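Local atomic coordinates of adenylyltransferase and sulfurtransferase uba4 (Chaetomium thermophilum, PDB entry 6YUB), a protein that probably activates a ubiquitin-like sulfur carrier by adenylation and then transfers sulfur to it, serving tRNA thiolation and molybdenum cofactor synthesis. Residues B[160-170]-B[246-256]. Residues are numbered along the deposited sequence; the frame is centred on the assembly and turned at random.
Sequences KSGQLIVLNCP and LVQPTLLIYTY
Leu246 packs against the Cys169-Pro170 loop, whose two residues are joined by a cis peptide bond; its CB lies 3.2 Å from Cys169 O. Chi1 (-67°) sets CG beside the backbone N, and from there the branched end, turned by chi2 (177°), sends CD1 to Pro170 CD at 4.0 Å, the side chains crossing at about a right angle, and CD2 to 4.2 Å from Cys169 SG. A branched aliphatic residue suits a place with one such neighbour for each methyl; an alanine here would probably open a gap beside both and leave the loop less firmly packed.

Further along, the chains join as antiparallel neighbours, strands 161-167 and 250-255, in the mixed sheet of this ThiF-family adenylyltransferase domain, beyond its parallel Rossmann-like part. At the far end Tyr256 N bonds to Lys160 O at 3.0 Å. There the aliphatic CG of Lys160 lies 4.1 Å from Thr255 CG2, while its poorly ordered amine end suits an exposed edge. Leu164 and Leu252 form a hydrogen-bonded pair, N to O in both directions. Their side chains share a face, where Leu164 also touches helix 208-228 and Leu252 an aromatic side chain of another protein's chain, an apolar setting that suits leucine. Ile165 CB faces Leu251 CD1 at 4.2 Å while its CD1 extends to Pro249 CG, apolar surroundings fit for a branched isoleucine. Here the strands part, and a water accepts from Val166 N and donates to Thr250 O.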
loop_
_atom_site.group_PDB
_atom_site.type_symbol
_atom_site.label_atom_id
_atom_site.label_comp_id
_atom_site.label_asym_id
_atom_site.label_seq_id
_atom_site.Cartn_x
_atom_site.Cartn_y
_atom_site.Cartn_z
ATOM N N LYS B 160 -13.065 4.255 0.456
ATOM C CA LYS B 160 -12.190 3.630 -0.527
ATOM C C LYS B 160 -10.741 3.574 -0.055
ATOM O O LYS B 160 -9.818 3.625 -0.875
ATOM C CB LYS B 160 -12.280 4.384 -1.854
ATOM C CG LYS B 160 -11.761 5.816 -1.777
ATOM C CD LYS B 160 -12.675 6.785 -2.511
ATOM C CE LYS B 160 -12.079 8.188 -2.560
ATOM N NZ LYS B 160 -11.920 8.795 -1.208
ATOM N N SER B 161 -10.523 3.467 1.254
ATOM C CA SER B 161 -9.193 3.600 1.816
ATOM C C SER B 161 -9.004 2.617 2.961
ATOM O O SER B 161 -9.945 1.962 3.415
ATOM C CB SER B 161 -8.943 5.030 2.323
ATOM O OG SER B 161 -9.432 5.185 3.646
ATOM N N GLY B 162 -7.757 2.523 3.425
ATOM C CA GLY B 162 -7.442 1.778 4.620
ATOM C C GLY B 162 -6.651 2.646 5.579
ATOM O O GLY B 162 -6.124 3.695 5.212
ATOM N N GLN B 163 -6.572 2.188 6.826
ATOM C CA GLN B 163 -5.917 2.955 7.874
ATOM C C GLN B 163 -5.134 2.028 8.789
ATOM O O GLN B 163 -5.450 0.846 8.918
ATOM C CB GLN B 163 -6.935 3.753 8.702
ATOM C CG GLN B 163 -7.777 4.712 7.883
ATOM C CD GLN B 163 -8.667 5.587 8.743
ATOM O OE1 GLN B 163 -9.258 6.556 8.263
ATOM N NE2 GLN B 163 -8.773 5.246 10.020
ATOM N N LEU B 164 -4.109 2.585 9.431
ATOM C CA LEU B 164 -3.290 1.838 10.374
ATOM C C LEU B 164 -2.677 2.805 11.374
ATOM O O LEU B 164 -2.281 3.915 11.009
ATOM C CB LEU B 164 -2.187 1.054 9.654
ATOM C CG LEU B 164 -1.153 0.364 10.543
ATOM C CD1 LEU B 164 -0.940 -1.070 10.086
ATOM C CD2 LEU B 164 0.155 1.127 10.507
ATOM N N ILE B 165 -2.609 2.381 12.633
ATOM C CA ILE B 165 -2.017 3.207 13.678
ATOM C C ILE B 165 -1.606 2.311 14.837
ATOM O O ILE B 165 -2.297 1.345 15.168
ATOM C CB ILE B 165 -2.994 4.317 14.136
ATOM C CG1 ILE B 165 -2.289 5.271 15.102
ATOM C CG2 ILE B 165 -4.228 3.708 14.793
ATOM C CD1 ILE B 165 -2.954 6.624 15.206
ATOM N N VAL B 166 -0.477 2.648 15.452
ATOM C CA VAL B 166 0.016 1.981 16.652
ATOM C C VAL B 166 -0.361 2.838 17.853
ATOM O O VAL B 166 -0.080 4.050 17.882
ATOM C CB VAL B 166 1.534 1.760 16.584
ATOM C CG1 VAL B 166 2.033 1.028 17.825
ATOM C CG2 VAL B 166 1.899 0.990 15.327
ATOM N N LEU B 167 -1.000 2.215 18.843
ATOM C CA LEU B 167 -1.565 2.932 19.977
ATOM C C LEU B 167 -1.026 2.361 21.280
ATOM O O LEU B 167 -0.689 1.175 21.372
ATOM C CB LEU B 167 -3.101 2.853 19.971
ATOM C CG LEU B 167 -3.797 3.394 18.723
ATOM C CD1 LEU B 167 -5.222 2.861 18.621
ATOM C CD2 LEU B 167 -3.793 4.917 18.732
ATOM N N ASN B 168 -0.956 3.224 22.289
ATOM C CA ASN B 168 -0.581 2.834 23.648
ATOM C C ASN B 168 0.711 2.023 23.652
ATOM O O ASN B 168 0.841 1.019 24.355
ATOM C CB ASN B 168 -1.715 2.057 24.318
ATOM C CG ASN B 168 -1.519 1.914 25.814
ATOM O OD1 ASN B 168 -0.997 2.812 26.472
ATOM N ND2 ASN B 168 -1.936 0.773 26.361
ATOM N N CYS B 169 1.681 2.468 22.858
ATOM C CA CYS B 169 2.970 1.791 22.753
ATOM C C CYS B 169 4.072 2.828 22.892
ATOM O O CYS B 169 4.136 3.767 22.076
ATOM C CB CYS B 169 3.085 1.049 21.417
ATOM S SG CYS B 169 4.540 -0.015 21.288
ATOM N N PRO B 170 4.946 2.727 23.914
ATOM C CA PRO B 170 4.861 1.743 25.011
ATOM C C PRO B 170 3.684 2.051 25.933
ATOM O O PRO B 170 3.388 3.224 26.150
ATOM C CB PRO B 170 6.202 1.895 25.729
ATOM C CG PRO B 170 6.635 3.298 25.439
ATOM C CD PRO B 170 6.125 3.605 24.050
ATOM N N LEU B 246 6.308 6.764 18.436
ATOM C CA LEU B 246 5.499 6.006 19.383
ATOM C C LEU B 246 4.617 6.910 20.238
ATOM O O LEU B 246 3.391 6.747 20.254
ATOM C CB LEU B 246 6.410 5.149 20.273
ATOM C CG LEU B 246 7.149 4.005 19.573
ATOM C CD1 LEU B 246 8.071 3.284 20.549
ATOM C CD2 LEU B 246 6.175 3.030 18.944
ATOM N N VAL B 247 5.207 7.864 20.957
ATOM C CA VAL B 247 4.410 8.745 21.811
ATOM C C VAL B 247 3.456 9.581 20.970
ATOM O O VAL B 247 2.307 9.824 21.364
ATOM C CB VAL B 247 5.330 9.625 22.677
ATOM C CG1 VAL B 247 4.554 10.796 23.261
ATOM C CG2 VAL B 247 5.955 8.791 23.787
ATOM N N GLN B 248 3.915 10.042 19.803
ATOM C CA GLN B 248 3.077 10.744 18.830
ATOM C C GLN B 248 3.088 9.908 17.558
ATOM O O GLN B 248 3.919 10.129 16.666
ATOM C CB GLN B 248 3.580 12.163 18.576
ATOM C CG GLN B 248 3.312 13.116 19.723
ATOM C CD GLN B 248 3.631 14.560 19.375
ATOM O OE1 GLN B 248 2.980 15.162 18.518
ATOM N NE2 GLN B 248 4.639 15.117 20.033
ATOM N N PRO B 249 2.192 8.933 17.435
ATOM C CA PRO B 249 2.255 8.003 16.303
ATOM C C PRO B 249 1.678 8.617 15.035
ATOM O O PRO B 249 1.019 9.655 15.046
ATOM C CB PRO B 249 1.411 6.812 16.778
ATOM C CG PRO B 249 0.381 7.444 17.688
ATOM C CD PRO B 249 1.074 8.622 18.354
ATOM N N THR B 250 1.940 7.935 13.926
ATOM C CA THR B 250 1.446 8.335 12.618
ATOM C C THR B 250 0.170 7.575 12.292
ATOM O O THR B 250 0.076 6.368 12.533
ATOM C CB THR B 250 2.499 8.069 11.538
ATOM O OG1 THR B 250 3.657 8.878 11.782
ATOM C CG2 THR B 250 1.946 8.374 10.157
ATOM N N LEU B 251 -0.809 8.286 11.745
ATOM C CA LEU B 251 -2.005 7.658 11.190
ATOM C C LEU B 251 -1.777 7.460 9.695
ATOM O O LEU B 251 -1.777 8.428 8.928
ATOM C CB LEU B 251 -3.246 8.508 11.444
ATOM C CG LEU B 251 -4.514 8.021 10.742
ATOM C CD1 LEU B 251 -4.885 6.606 11.194
ATOM C CD2 LEU B 251 -5.670 8.979 10.983
ATOM N N LEU B 252 -1.571 6.213 9.283
ATOM C CA LEU B 252 -1.356 5.896 7.877
ATOM C C LEU B 252 -2.705 5.735 7.190
ATOM O O LEU B 252 -3.567 4.989 7.669
ATOM C CB LEU B 252 -0.529 4.621 7.726
ATOM C CG LEU B 252 -0.107 4.278 6.294
ATOM C CD1 LEU B 252 0.893 5.297 5.776
ATOM C CD2 LEU B 252 0.464 2.873 6.218
ATOM N N ILE B 253 -2.886 6.433 6.072
ATOM C CA ILE B 253 -4.113 6.363 5.287
ATOM C C ILE B 253 -3.724 6.066 3.847
ATOM O O ILE B 253 -3.027 6.867 3.211
ATOM C CB ILE B 253 -4.933 7.662 5.369
ATOM C CG1 ILE B 253 -5.277 7.978 6.827
ATOM C CG2 ILE B 253 -6.198 7.548 4.524
ATOM C CD1 ILE B 253 -6.108 9.226 7.014
ATOM N N TYR B 254 -4.172 4.925 3.333
ATOM C CA TYR B 254 -3.930 4.538 1.950
ATOM C C TYR B 254 -5.238 4.627 1.177
ATOM O O TYR B 254 -6.193 3.907 1.485
ATOM C CB TYR B 254 -3.349 3.129 1.864
ATOM C CG TYR B 254 -3.219 2.636 0.441
ATOM C CD1 TYR B 254 -2.591 3.413 -0.525
ATOM C CD2 TYR B 254 -3.728 1.403 0.062
ATOM C CE1 TYR B 254 -2.475 2.978 -1.827
ATOM C CE2 TYR B 254 -3.614 0.955 -1.241
ATOM C CZ TYR B 254 -2.987 1.743 -2.179
ATOM O OH TYR B 254 -2.871 1.310 -3.476
ATOM N N THR B 255 -5.275 5.502 0.178
ATOM C CA THR B 255 -6.457 5.701 -0.651
ATOM C C THR B 255 -6.265 4.987 -1.982
ATOM O O THR B 255 -5.230 5.144 -2.636
ATOM C CB THR B 255 -6.719 7.191 -0.877
ATOM O OG1 THR B 255 -6.866 7.846 0.388
ATOM C CG2 THR B 255 -7.986 7.394 -1.697
ATOM N N TYR B 256 -7.270 4.209 -2.378
ATOM C CA TYR B 256 -7.204 3.340 -3.554
ATOM C C TYR B 256 -8.329 3.736 -4.500
ATOM O O TYR B 256 -9.509 3.575 -4.171
ATOM C CB TYR B 256 -7.314 1.876 -3.134
ATOM C CG TYR B 256 -7.191 0.860 -4.251
ATOM C CD1 TYR B 256 -8.296 0.489 -5.008
ATOM C CD2 TYR B 256 -5.975 0.251 -4.527
ATOM C CE1 TYR B 256 -8.189 -0.445 -6.017
ATOM C CE2 TYR B 256 -5.858 -0.685 -5.534
ATOM C CZ TYR B 256 -6.968 -1.032 -6.277
ATOM O OH TYR B 256 -6.861 -1.972 -7.284
HETATM O O HOH W 1 1.255 4.247 13.888
#